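Local coordinates for vivid PAS protein VVD (Neurospora crassa, PDB 3D72) that serves as a blue-light photoreceptor of the LOV branch of the PAS family, holding a flavin (FAD) and probably feeding light signals into the circadian system, at residues N98-A103 against V112-F117; K102-N107 against L128-V133. The protein carries 1 engineered substitution. One frame throughout, in Å; residues are numbered along the deposited sequence.

Contact 1 of 2, residues N98-A103 against V112-F117; sequences NTMRKA and VEVVNF. With FAD (flavin-adenine dinucleotide), chain C.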
ATOM      1  N   ASN A  98      -9.741 -20.148  20.425  1.00 16.78           N
ATOM      2  CA  ASN A  98      -9.896 -21.227  19.463  1.00 18.13           C
ATOM      3  C   ASN A  98     -10.271 -20.661  18.094  1.00 17.06           C
ATOM      4  O   ASN A  98      -9.823 -21.163  17.064  1.00 16.10           O
ATOM      5  CB  ASN A  98     -10.948 -22.225  19.931  1.00 21.89           C
ATOM      6  CG  ASN A  98     -11.038 -23.417  19.025  1.00 24.71           C
ATOM      7  OD1 ASN A  98     -10.041 -24.095  18.765  1.00 27.40           O
ATOM      8  ND2 ASN A  98     -12.235 -23.682  18.524  1.00 27.54           N
ATOM      9  N   THR A  99     -11.080 -19.604  18.090  1.00 15.31           N
ATOM     10  CA  THR A  99     -11.486 -18.965  16.844  1.00 15.81           C
ATOM     11  C   THR A  99     -10.259 -18.437  16.096  1.00 14.81           C
ATOM     12  O   THR A  99     -10.132 -18.612  14.889  1.00 14.66           O
ATOM     13  CB  THR A  99     -12.466 -17.805  17.100  1.00 16.76           C
ATOM     14  OG1 THR A  99     -13.723 -18.339  17.525  1.00 16.70           O
ATOM     15  CG2 THR A  99     -12.669 -16.979  15.835  1.00 16.58           C
ATOM     16  N   MET A 100      -9.345 -17.780  16.829  1.00 13.62           N
ATOM     17  CA  MET A 100      -8.132 -17.245  16.219  1.00 13.07           C
ATOM     18  C   MET A 100      -7.259 -18.375  15.699  1.00 13.26           C
ATOM     19  O   MET A 100      -6.775 -18.339  14.569  1.00 13.12           O
ATOM     20  CB  MET A 100      -7.311 -16.442  17.242  1.00 12.85           C
ATOM     21  CG  MET A 100      -7.936 -15.127  17.684  1.00 13.32           C
ATOM     22  SD  MET A 100      -6.812 -14.132  18.702  1.00 14.48           S
ATOM     23  CE  MET A 100      -6.912 -14.960  20.247  1.00 14.17           C
ATOM     24  N   ARG A 101      -7.061 -19.379  16.541  1.00 13.50           N
ATOM     25  CA  ARG A 101      -6.227 -20.515  16.190  1.00 15.49           C
ATOM     26  C   ARG A 101      -6.686 -21.207  14.908  1.00 15.18           C
ATOM     27  O   ARG A 101      -5.878 -21.465  14.010  1.00 15.66           O
ATOM     28  CB  ARG A 101      -6.213 -21.515  17.343  1.00 17.77           C
ATOM     29  CG  ARG A 101      -5.018 -22.436  17.326  1.00 21.68           C
ATOM     30  CD  ARG A 101      -5.412 -23.801  17.822  1.00 24.94           C
ATOM     31  NE  ARG A 101      -6.711 -24.178  17.277  1.00 28.97           N
ATOM     32  CZ  ARG A 101      -7.204 -25.409  17.290  1.00 30.79           C
ATOM     33  NH1 ARG A 101      -8.402 -25.655  16.771  1.00 31.87           N
ATOM     34  NH2 ARG A 101      -6.488 -26.399  17.801  1.00 32.05           N
ATOM     35  N   LYS A 102      -7.980 -21.495  14.809  1.00 15.38           N
ATOM     36  CA  LYS A 102      -8.490 -22.174  13.622  1.00 16.24           C
ATOM     37  C   LYS A 102      -8.373 -21.346  12.353  1.00 15.88           C
ATOM     38  O   LYS A 102      -8.038 -21.877  11.297  1.00 16.20           O
ATOM     39  CB  LYS A 102      -9.937 -22.625  13.848  1.00 18.77           C
ATOM     40  CG  LYS A 102     -10.047 -23.716  14.905  1.00 20.88           C
ATOM     41  CD  LYS A 102     -11.423 -24.347  14.954  1.00 24.36           C
ATOM     42  CE  LYS A 102     -12.454 -23.394  15.515  1.00 26.32           C
ATOM     43  NZ  LYS A 102     -13.787 -24.053  15.646  1.00 29.15           N
ATOM     44  N   ALA A 103      -8.622 -20.045  12.461  1.00 15.45           N
ATOM     45  CA  ALA A 103      -8.537 -19.164  11.301  1.00 15.00           C
ATOM     46  C   ALA A 103      -7.106 -19.093  10.789  1.00 14.72           C
ATOM     47  O   ALA A 103      -6.854 -19.226   9.592  1.00 14.63           O
ATOM     48  CB  ALA A 103      -9.026 -17.776  11.660  1.00 14.59           C
ATOM     49  N   VAL A 112     -11.548 -10.383  15.833  1.00 12.96           N
ATOM     50  CA  VAL A 112     -12.068 -10.684  17.163  1.00 13.58           C
ATOM     51  C   VAL A 112     -11.712  -9.613  18.176  1.00 13.28           C
ATOM     52  O   VAL A 112     -10.900  -8.735  17.911  1.00 11.92           O
ATOM     53  CB  VAL A 112     -11.503 -12.028  17.705  1.00 14.50           C
ATOM     54  CG1 VAL A 112     -11.772 -13.152  16.720  1.00 17.00           C
ATOM     55  CG2 VAL A 112     -10.007 -11.894  17.979  1.00 15.41           C
ATOM     56  N   GLU A 113     -12.378  -9.663  19.327  1.00 13.81           N
ATOM     57  CA  GLU A 113     -12.065  -8.766  20.422  1.00 14.60           C
ATOM     58  C   GLU A 113     -11.461  -9.712  21.450  1.00 14.20           C
ATOM     59  O   GLU A 113     -12.069 -10.725  21.799  1.00 15.13           O
ATOM     60  CB  GLU A 113     -13.312  -8.101  21.001  1.00 16.67           C
ATOM     61  CG  GLU A 113     -13.867  -6.974  20.160  1.00 19.64           C
ATOM     62  CD  GLU A 113     -14.640  -5.987  21.001  1.00 22.54           C
ATOM     63  OE1 GLU A 113     -15.373  -6.445  21.899  1.00 23.28           O
ATOM     64  OE2 GLU A 113     -14.517  -4.765  20.769  1.00 25.46           O
ATOM     65  N   VAL A 114     -10.260  -9.403  21.914  1.00 13.94           N
ATOM     66  CA  VAL A 114      -9.604 -10.264  22.882  1.00 13.85           C
ATOM     67  C   VAL A 114      -9.004  -9.454  24.015  1.00 13.09           C
ATOM     68  O   VAL A 114      -8.450  -8.377  23.804  1.00 13.26           O
ATOM     69  CB  VAL A 114      -8.484 -11.114  22.206  1.00 14.38           C
ATOM     70  CG1 VAL A 114      -7.416 -10.216  21.615  1.00 14.40           C
ATOM     71  CG2 VAL A 114      -7.866 -12.071  23.223  1.00 15.37           C
ATOM     72  N   VAL A 115      -9.139  -9.964  25.233  1.00 12.47           N
ATOM     73  CA  VAL A 115      -8.576  -9.275  26.376  1.00 13.48           C
ATOM     74  C   VAL A 115      -7.063  -9.436  26.328  1.00 13.13           C
ATOM     75  O   VAL A 115      -6.559 -10.549  26.203  1.00 13.09           O
ATOM     76  CB  VAL A 115      -9.113  -9.852  27.702  1.00 13.52           C
ATOM     77  CG1 VAL A 115      -8.365  -9.238  28.875  1.00 14.71           C
ATOM     78  CG2 VAL A 115     -10.601  -9.556  27.822  1.00 14.65           C
ATOM     79  N   ASN A 116      -6.355  -8.312  26.403  1.00 12.69           N
ATOM     80  CA  ASN A 116      -4.896  -8.288  26.382  1.00 12.45           C
ATOM     81  C   ASN A 116      -4.380  -7.412  27.517  1.00 12.71           C
ATOM     82  O   ASN A 116      -5.140  -6.687  28.171  1.00 12.68           O
ATOM     83  CB  ASN A 116      -4.368  -7.732  25.046  1.00 11.40           C
ATOM     84  CG  ASN A 116      -4.299  -8.786  23.930  1.00 12.60           C
ATOM     85  OD1 ASN A 116      -3.829  -8.493  22.830  1.00 11.96           O
ATOM     86  ND2 ASN A 116      -4.757 -10.002  24.210  1.00 11.57           N
ATOM     87  N   PHE A 117      -3.079  -7.476  27.755  1.00 12.66           N
ATOM     88  CA  PHE A 117      -2.470  -6.695  28.822  1.00 13.46           C
ATOM     89  C   PHE A 117      -1.188  -6.022  28.349  1.00 14.51           C
ATOM     90  O   PHE A 117      -0.373  -6.641  27.669  1.00 13.30           O
ATOM     91  CB  PHE A 117      -2.156  -7.605  30.016  1.00 13.36           C
ATOM     92  CG  PHE A 117      -3.358  -8.290  30.585  1.00 12.41           C
ATOM     93  CD1 PHE A 117      -4.094  -7.700  31.608  1.00 13.19           C
ATOM     94  CD2 PHE A 117      -3.774  -9.512  30.075  1.00 11.53           C
ATOM     95  CE1 PHE A 117      -5.240  -8.313  32.106  1.00 12.62           C
ATOM     96  CE2 PHE A 117      -4.918 -10.140  30.556  1.00 11.49           C
ATOM     97  CZ  PHE A 117      -5.656  -9.534  31.586  1.00 12.48           C
TER
HETATM   98  PA  FAD C 201      -3.885 -22.541  21.859  1.00 23.41           P
HETATM   99  O1A FAD C 201      -2.701 -22.233  22.707  1.00 23.22           O
HETATM  100  O2A FAD C 201      -3.966 -23.893  21.257  1.00 24.57           O
HETATM  101  O5B FAD C 201      -5.189 -22.243  22.714  1.00 25.58           O
HETATM  102  C5B FAD C 201      -6.529 -22.452  22.227  1.00 30.77           C
HETATM  103  C4B FAD C 201      -7.476 -22.313  23.415  1.00 34.35           C
HETATM  104  O4B FAD C 201      -8.801 -22.591  22.929  1.00 35.98           O
HETATM  105  C3B FAD C 201      -7.202 -23.273  24.593  1.00 35.60           C
HETATM  106  O3B FAD C 201      -7.057 -22.641  25.838  1.00 36.52           O
HETATM  107  C2B FAD C 201      -8.350 -24.276  24.571  1.00 36.61           C
HETATM  108  O2B FAD C 201      -8.852 -24.717  25.805  1.00 36.34           O
HETATM  109  C1B FAD C 201      -9.423 -23.643  23.680  1.00 37.48           C
HETATM  110  N9A FAD C 201      -9.999 -24.548  22.703  1.00 39.82           N
HETATM  111  C8A FAD C 201      -9.357 -25.222  21.702  1.00 40.70           C
HETATM  112  N7A FAD C 201     -10.140 -25.986  20.975  1.00 41.33           N
HETATM  113  C5A FAD C 201     -11.385 -25.822  21.558  1.00 41.49           C
HETATM  114  C6A FAD C 201     -12.674 -26.377  21.235  1.00 42.38           C
HETATM  115  N6A FAD C 201     -12.836 -27.240  20.228  1.00 42.83           N
HETATM  116  N1A FAD C 201     -13.741 -26.015  22.004  1.00 42.92           N
HETATM  117  C2A FAD C 201     -13.540 -25.138  23.025  1.00 42.81           C
HETATM  118  N3A FAD C 201     -12.386 -24.547  23.413  1.00 42.45           N
HETATM  119  C4A FAD C 201     -11.317 -24.961  22.604  1.00 41.33           C
HETATM  120  N1  FAD C 201      -3.269 -12.632  20.104  1.00  8.83           N
HETATM  121  C2  FAD C 201      -3.474 -11.662  21.032  1.00  8.51           C
HETATM  122  O2  FAD C 201      -3.932 -11.909  22.162  1.00 10.03           O
HETATM  123  N3  FAD C 201      -3.182 -10.328  20.711  1.00 10.52           N
HETATM  124  C4  FAD C 201      -2.657  -9.893  19.492  1.00  7.73           C
HETATM  125  O4  FAD C 201      -2.442  -8.674  19.304  1.00  9.07           O
HETATM  126  C4X FAD C 201      -2.459 -10.905  18.530  1.00  8.10           C
HETATM  127  N5  FAD C 201      -1.921 -10.551  17.278  1.00  7.42           N
HETATM  128  C5X FAD C 201      -1.725 -11.562  16.353  1.00  8.45           C
HETATM  129  C6  FAD C 201      -1.181 -11.224  15.076  1.00  6.95           C
HETATM  130  C7  FAD C 201      -0.927 -12.181  14.123  1.00  8.46           C
HETATM  131  C7M FAD C 201      -0.363 -11.707  12.776  1.00  8.59           C
HETATM  132  C8  FAD C 201      -1.155 -13.551  14.403  1.00  8.01           C
HETATM  133  C8M FAD C 201      -0.873 -14.657  13.406  1.00  8.58           C
HETATM  134  C9  FAD C 201      -1.711 -13.915  15.683  1.00  7.76           C
HETATM  135  C9A FAD C 201      -1.993 -12.951  16.666  1.00  7.81           C
HETATM  136  N10 FAD C 201      -2.561 -13.274  17.965  1.00  7.68           N
HETATM  137  C10 FAD C 201      -2.740 -12.267  18.887  1.00  8.09           C
HETATM  138  C1' FAD C 201      -2.943 -14.662  18.348  1.00  8.15           C
HETATM  139  C2' FAD C 201      -1.931 -15.619  18.929  1.00  9.72           C
HETATM  140  O2' FAD C 201      -0.674 -15.408  18.277  1.00  9.41           O
HETATM  141  C3' FAD C 201      -2.495 -17.048  18.752  1.00  9.13           C
HETATM  142  O3' FAD C 201      -2.670 -17.300  17.359  1.00 10.38           O
HETATM  143  C4' FAD C 201      -3.872 -17.249  19.471  1.00 10.48           C
HETATM  144  O4' FAD C 201      -3.689 -17.129  20.869  1.00 10.12           O
HETATM  145  C5' FAD C 201      -4.524 -18.604  19.150  1.00 12.63           C
HETATM  146  O5' FAD C 201      -3.540 -19.629  18.941  1.00 14.91           O
HETATM  147  P   FAD C 201      -2.848 -20.417  20.132  1.00 16.53           P
HETATM  148  O1P FAD C 201      -1.672 -21.068  19.551  1.00 16.28           O
HETATM  149  O2P FAD C 201      -2.594 -19.511  21.279  1.00 14.47           O
HETATM  150  O3P FAD C 201      -3.877 -21.551  20.613  1.00 20.21           O
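With CG anti to its carbonyl carbon (chi1 -69°) and the chain bent only at its last torsion (chi3 -77°), Met-100 stretches from its helix across to Val-112 and Val-114. Val-112 answers with CG2, set between its own backbone N and carbonyl carbon, which meets Met-100 CG at 3.9 Å. The two side chains pass at a slant, and the terminal methyl runs on to Val-114, CE to CG2 being 4.3 Å. One residue earlier, Thr-99 CG2 lies 4.0 Å from Val-112 CG1, the two side chains running alongside each other in opposite directions; the hydroxyl of Thr-99 is turned back to Asn-95 O. No hydrogen bond joins the segments, which bury 152 Å² between them, and the side chains that meet across them do so through apolar atoms.

The flavin bridges them instead. Met-100 SD comes within 3.9 Å of C1' of the FAD ribityl chain, while Asn-116 grips the pyrimidine edge with its whole amide: FAD N3 donates to Asn-116 OD1 at 2.9 Å, nearly straight at 173°, and Asn-116 ND2 donates to FAD O2, also at 2.9 Å. ND2 gives a second bond to Val-115 O (2.7 Å), from above the carbonyl plane, and OD1 also accepts from Asn-126, so partners on both amide atoms fix the rotation of the group.

Helix 94-106 thus packs over strand 110-117, an outermost strand of the antiparallel sheet within this chain, their local axes 10.2 Å apart at closest; strand 123-134 borders it through backbone bonds such as Val-114 with Asn-126.

Contact 2 of 2, residues K102-N107 against L128-V133; sequences KAIDRN and LTMIPV. With FAD (flavin-adenine dinucleotide), chain C.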
ATOM      1  N   LYS A 102      -7.980 -21.495  14.809  1.00 15.38           N
ATOM      2  CA  LYS A 102      -8.490 -22.174  13.622  1.00 16.24           C
ATOM      3  C   LYS A 102      -8.373 -21.346  12.353  1.00 15.88           C
ATOM      4  O   LYS A 102      -8.038 -21.877  11.297  1.00 16.20           O
ATOM      5  CB  LYS A 102      -9.937 -22.625  13.848  1.00 18.77           C
ATOM      6  CG  LYS A 102     -10.047 -23.716  14.905  1.00 20.88           C
ATOM      7  CD  LYS A 102     -11.423 -24.347  14.954  1.00 24.36           C
ATOM      8  CE  LYS A 102     -12.454 -23.394  15.515  1.00 26.32           C
ATOM      9  NZ  LYS A 102     -13.787 -24.053  15.646  1.00 29.15           N
ATOM     10  N   ALA A 103      -8.622 -20.045  12.461  1.00 15.45           N
ATOM     11  CA  ALA A 103      -8.537 -19.164  11.301  1.00 15.00           C
ATOM     12  C   ALA A 103      -7.106 -19.093  10.789  1.00 14.72           C
ATOM     13  O   ALA A 103      -6.854 -19.226   9.592  1.00 14.63           O
ATOM     14  CB  ALA A 103      -9.026 -17.776  11.660  1.00 14.59           C
ATOM     15  N   ILE A 104      -6.166 -18.870  11.703  1.00 14.59           N
ATOM     16  CA  ILE A 104      -4.764 -18.789  11.324  1.00 15.10           C
ATOM     17  C   ILE A 104      -4.302 -20.096  10.677  1.00 15.86           C
ATOM     18  O   ILE A 104      -3.568 -20.080   9.691  1.00 15.44           O
ATOM     19  CB  ILE A 104      -3.873 -18.480  12.551  1.00 15.69           C
ATOM     20  CG1 ILE A 104      -4.230 -17.100  13.111  1.00 16.62           C
ATOM     21  CG2 ILE A 104      -2.397 -18.535  12.156  1.00 15.71           C
ATOM     22  CD1 ILE A 104      -3.556 -16.779  14.428  1.00 16.52           C
ATOM     23  N   ASP A 105      -4.738 -21.220  11.231  1.00 16.33           N
ATOM     24  CA  ASP A 105      -4.370 -22.529  10.700  1.00 17.79           C
ATOM     25  C   ASP A 105      -4.883 -22.767   9.283  1.00 18.62           C
ATOM     26  O   ASP A 105      -4.248 -23.477   8.501  1.00 18.81           O
ATOM     27  CB  ASP A 105      -4.908 -23.634  11.608  1.00 20.00           C
ATOM     28  CG  ASP A 105      -4.083 -23.819  12.861  1.00 22.95           C
ATOM     29  OD1 ASP A 105      -4.511 -24.613  13.723  1.00 25.11           O
ATOM     30  OD2 ASP A 105      -3.010 -23.188  12.984  1.00 25.19           O
ATOM     31  N   ARG A 106      -6.030 -22.172   8.963  1.00 18.39           N
ATOM     32  CA  ARG A 106      -6.670 -22.337   7.656  1.00 19.32           C
ATOM     33  C   ARG A 106      -6.410 -21.194   6.678  1.00 17.68           C
ATOM     34  O   ARG A 106      -6.940 -21.200   5.562  1.00 17.97           O
ATOM     35  CB  ARG A 106      -8.189 -22.454   7.832  1.00 22.09           C
ATOM     36  CG  ARG A 106      -8.676 -23.592   8.716  1.00 26.53           C
ATOM     37  CD  ARG A 106     -10.173 -23.440   8.971  1.00 29.43           C
ATOM     38  NE  ARG A 106     -10.748 -24.536   9.752  1.00 33.26           N
ATOM     39  CZ  ARG A 106     -10.300 -24.928  10.941  1.00 34.19           C
ATOM     40  NH1 ARG A 106      -9.263 -24.318  11.495  1.00 35.65           N
ATOM     41  NH2 ARG A 106     -10.900 -25.921  11.585  1.00 35.42           N
ATOM     42  N   ASN A 107      -5.602 -20.223   7.089  1.00 15.77           N
ATOM     43  CA  ASN A 107      -5.328 -19.060   6.252  1.00 15.04           C
ATOM     44  C   ASN A 107      -6.638 -18.337   5.948  1.00 14.87           C
ATOM     45  O   ASN A 107      -6.854 -17.861   4.830  1.00 14.54           O
ATOM     46  CB  ASN A 107      -4.642 -19.450   4.938  1.00 14.98           C
ATOM     47  CG  ASN A 107      -3.218 -19.908   5.137  1.00 16.10           C
ATOM     48  OD1 ASN A 107      -2.510 -19.406   6.006  1.00 15.32           O
ATOM     49  ND2 ASN A 107      -2.784 -20.859   4.320  1.00 17.41           N
ATOM     50  N   LEU A 128      -8.738  -7.098  17.225  1.00  9.97           N
ATOM     51  CA  LEU A 128      -7.739  -7.680  16.342  1.00 10.58           C
ATOM     52  C   LEU A 128      -8.236  -8.212  15.002  1.00 10.66           C
ATOM     53  O   LEU A 128      -9.247  -8.892  14.939  1.00 10.62           O
ATOM     54  CB  LEU A 128      -7.061  -8.815  17.106  1.00 11.02           C
ATOM     55  CG  LEU A 128      -5.996  -9.663  16.425  1.00 13.37           C
ATOM     56  CD1 LEU A 128      -4.735  -8.846  16.217  1.00 15.86           C
ATOM     57  CD2 LEU A 128      -5.724 -10.883  17.302  1.00 15.42           C
ATOM     58  N   THR A 129      -7.500  -7.903  13.933  1.00  9.37           N
ATOM     59  CA  THR A 129      -7.824  -8.398  12.605  1.00  9.28           C
ATOM     60  C   THR A 129      -6.564  -9.064  12.057  1.00 10.31           C
ATOM     61  O   THR A 129      -5.498  -8.465  12.096  1.00 10.27           O
ATOM     62  CB  THR A 129      -8.210  -7.262  11.641  1.00  9.82           C
ATOM     63  OG1 THR A 129      -9.279  -6.493  12.205  1.00 11.31           O
ATOM     64  CG2 THR A 129      -8.662  -7.842  10.300  1.00 10.78           C
ATOM     65  N   MET A 130      -6.677 -10.297  11.577  1.00  8.50           N
ATOM     66  CA  MET A 130      -5.518 -11.002  11.011  1.00  9.75           C
ATOM     67  C   MET A 130      -5.832 -11.411   9.584  1.00 10.03           C
ATOM     68  O   MET A 130      -6.861 -12.039   9.319  1.00  9.71           O
ATOM     69  CB  MET A 130      -5.186 -12.234  11.848  1.00 12.27           C
ATOM     70  CG  MET A 130      -4.605 -11.911  13.213  1.00 14.53           C
ATOM     71  SD  MET A 130      -4.555 -13.342  14.312  1.00 21.89           S
ATOM     72  CE  MET A 130      -6.267 -13.532  14.759  1.00 21.57           C
ATOM     73  N   ILE A 131      -4.937 -11.052   8.666  1.00  8.95           N
ATOM     74  CA  ILE A 131      -5.117 -11.343   7.250  1.00  9.14           C
ATOM     75  C   ILE A 131      -3.894 -12.075   6.713  1.00  8.66           C
ATOM     76  O   ILE A 131      -2.778 -11.578   6.859  1.00  9.68           O
ATOM     77  CB  ILE A 131      -5.258 -10.029   6.438  1.00  9.49           C
ATOM     78  CG1 ILE A 131      -6.335  -9.129   7.064  1.00 11.13           C
ATOM     79  CG2 ILE A 131      -5.597 -10.342   4.994  1.00  9.55           C
ATOM     80  CD1 ILE A 131      -7.734  -9.700   6.993  1.00 13.37           C
ATOM     81  N   PRO A 132      -4.080 -13.265   6.106  1.00  8.91           N
ATOM     82  CA  PRO A 132      -2.911 -13.975   5.578  1.00  8.82           C
ATOM     83  C   PRO A 132      -2.314 -13.208   4.410  1.00  8.78           C
ATOM     84  O   PRO A 132      -3.035 -12.571   3.642  1.00  8.58           O
ATOM     85  CB  PRO A 132      -3.485 -15.317   5.143  1.00 10.24           C
ATOM     86  CG  PRO A 132      -4.864 -14.953   4.714  1.00 10.90           C
ATOM     87  CD  PRO A 132      -5.313 -14.016   5.815  1.00  9.81           C
ATOM     88  N   VAL A 133      -0.995 -13.312   4.277  1.00  8.21           N
ATOM     89  CA  VAL A 133      -0.237 -12.609   3.255  1.00  9.74           C
ATOM     90  C   VAL A 133       0.633 -13.530   2.389  1.00 10.24           C
ATOM     91  O   VAL A 133       1.312 -14.425   2.900  1.00 10.40           O
ATOM     92  CB  VAL A 133       0.664 -11.547   3.948  1.00 11.51           C
ATOM     93  CG1 VAL A 133       1.528 -10.830   2.940  1.00 12.61           C
ATOM     94  CG2 VAL A 133      -0.214 -10.555   4.701  1.00 13.09           C
TER
HETATM   95  PA  FAD C 201      -3.885 -22.541  21.859  1.00 23.41           P
HETATM   96  O1A FAD C 201      -2.701 -22.233  22.707  1.00 23.22           O
HETATM   97  O2A FAD C 201      -3.966 -23.893  21.257  1.00 24.57           O
HETATM   98  O5B FAD C 201      -5.189 -22.243  22.714  1.00 25.58           O
HETATM   99  C5B FAD C 201      -6.529 -22.452  22.227  1.00 30.77           C
HETATM  100  C4B FAD C 201      -7.476 -22.313  23.415  1.00 34.35           C
HETATM  101  O4B FAD C 201      -8.801 -22.591  22.929  1.00 35.98           O
HETATM  102  C3B FAD C 201      -7.202 -23.273  24.593  1.00 35.60           C
HETATM  103  O3B FAD C 201      -7.057 -22.641  25.838  1.00 36.52           O
HETATM  104  C2B FAD C 201      -8.350 -24.276  24.571  1.00 36.61           C
HETATM  105  O2B FAD C 201      -8.852 -24.717  25.805  1.00 36.34           O
HETATM  106  C1B FAD C 201      -9.423 -23.643  23.680  1.00 37.48           C
HETATM  107  N9A FAD C 201      -9.999 -24.548  22.703  1.00 39.82           N
HETATM  108  C8A FAD C 201      -9.357 -25.222  21.702  1.00 40.70           C
HETATM  109  N7A FAD C 201     -10.140 -25.986  20.975  1.00 41.33           N
HETATM  110  C5A FAD C 201     -11.385 -25.822  21.558  1.00 41.49           C
HETATM  111  C6A FAD C 201     -12.674 -26.377  21.235  1.00 42.38           C
HETATM  112  N6A FAD C 201     -12.836 -27.240  20.228  1.00 42.83           N
HETATM  113  N1A FAD C 201     -13.741 -26.015  22.004  1.00 42.92           N
HETATM  114  C2A FAD C 201     -13.540 -25.138  23.025  1.00 42.81           C
HETATM  115  N3A FAD C 201     -12.386 -24.547  23.413  1.00 42.45           N
HETATM  116  C4A FAD C 201     -11.317 -24.961  22.604  1.00 41.33           C
HETATM  117  N1  FAD C 201      -3.269 -12.632  20.104  1.00  8.83           N
HETATM  118  C2  FAD C 201      -3.474 -11.662  21.032  1.00  8.51           C
HETATM  119  O2  FAD C 201      -3.932 -11.909  22.162  1.00 10.03           O
HETATM  120  N3  FAD C 201      -3.182 -10.328  20.711  1.00 10.52           N
HETATM  121  C4  FAD C 201      -2.657  -9.893  19.492  1.00  7.73           C
HETATM  122  O4  FAD C 201      -2.442  -8.674  19.304  1.00  9.07           O
HETATM  123  C4X FAD C 201      -2.459 -10.905  18.530  1.00  8.10           C
HETATM  124  N5  FAD C 201      -1.921 -10.551  17.278  1.00  7.42           N
HETATM  125  C5X FAD C 201      -1.725 -11.562  16.353  1.00  8.45           C
HETATM  126  C6  FAD C 201      -1.181 -11.224  15.076  1.00  6.95           C
HETATM  127  C7  FAD C 201      -0.927 -12.181  14.123  1.00  8.46           C
HETATM  128  C7M FAD C 201      -0.363 -11.707  12.776  1.00  8.59           C
HETATM  129  C8  FAD C 201      -1.155 -13.551  14.403  1.00  8.01           C
HETATM  130  C8M FAD C 201      -0.873 -14.657  13.406  1.00  8.58           C
HETATM  131  C9  FAD C 201      -1.711 -13.915  15.683  1.00  7.76           C
HETATM  132  C9A FAD C 201      -1.993 -12.951  16.666  1.00  7.81           C
HETATM  133  N10 FAD C 201      -2.561 -13.274  17.965  1.00  7.68           N
HETATM  134  C10 FAD C 201      -2.740 -12.267  18.887  1.00  8.09           C
HETATM  135  C1' FAD C 201      -2.943 -14.662  18.348  1.00  8.15           C
HETATM  136  C2' FAD C 201      -1.931 -15.619  18.929  1.00  9.72           C
HETATM  137  O2' FAD C 201      -0.674 -15.408  18.277  1.00  9.41           O
HETATM  138  C3' FAD C 201      -2.495 -17.048  18.752  1.00  9.13           C
HETATM  139  O3' FAD C 201      -2.670 -17.300  17.359  1.00 10.38           O
HETATM  140  C4' FAD C 201      -3.872 -17.249  19.471  1.00 10.48           C
HETATM  141  O4' FAD C 201      -3.689 -17.129  20.869  1.00 10.12           O
HETATM  142  C5' FAD C 201      -4.524 -18.604  19.150  1.00 12.63           C
HETATM  143  O5' FAD C 201      -3.540 -19.629  18.941  1.00 14.91           O
HETATM  144  P   FAD C 201      -2.848 -20.417  20.132  1.00 16.53           P
HETATM  145  O1P FAD C 201      -1.672 -21.068  19.551  1.00 16.28           O
HETATM  146  O2P FAD C 201      -2.594 -19.511  21.279  1.00 14.47           O
HETATM  147  O3P FAD C 201      -3.877 -21.551  20.613  1.00 20.21           O
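The flavin pocket of the PAS domain is walled here by the C-terminal part of helix 94-106 and the long strand 123-134, which meet through Ile-104 and Met-130. Ile-104 has CG1 anti to its carbonyl carbon (chi1 -64°) and an extended chi2, a shape that carries CD1 to 3.6 Å from Met-130 SD; the side chains cross at an angle.

Both also press on the cofactor. Ile-104 CD1 sits 3.1 Å from FAD O3', a close methyl-to-oxygen approach. Met-130 lays its sulfur over the dimethylbenzene ring of the isoalloxazine, SD lying 3.2 Å from FAD C9 almost along the ring normal. Further along the strand, Leu-128 covers the same face, with CD1 3.5 Å from FAD N5 and CD2 3.5 Å from FAD C4X.

At the far end the helix finishes in a Schellman motif, Asn-107 taking positive phi (59°). This turn brings Asn-107 O to 3.5 Å from Pro-132 CG, and Tyr-140 of the next strand touches both residues. Lys-102 O, near the helix end, takes bonds from Arg-106 N and from Arg-106 NH1 (2.7 Å), which arrive from opposite faces of its carbonyl plane.

A helix laid across an antiparallel sheet, with apolar strand residues against one face of an isoalloxazine, is the arrangement of a LOV-type PAS domain.

In the fold
Both contacts start from helix 94-106, sharing Lys-102 and Ala-103, and reach neighbouring strands of one antiparallel sheet; their centres are about 10 Å apart. The two strands are joined by a probable hydrogen bond between Leu-128 N and Val-112 O (2.8 Å). Met-100 of contact 1 also packs on contact 2, its SD 3.7 Å from Leu-128 CD2 and its CG 3.7 Å from Met-130 CE, so the apolar layers are continuous. Around FAD both line the ribityl chain, through Met-100 and Ile-104; contact 1 adds hydrogen bonds at the pyrimidine edge and contact 2 covers a ring face with Leu-128 and Met-130. Arg-74, Gln-77 and Arg-89 add further hydrogen bonds to the cofactor.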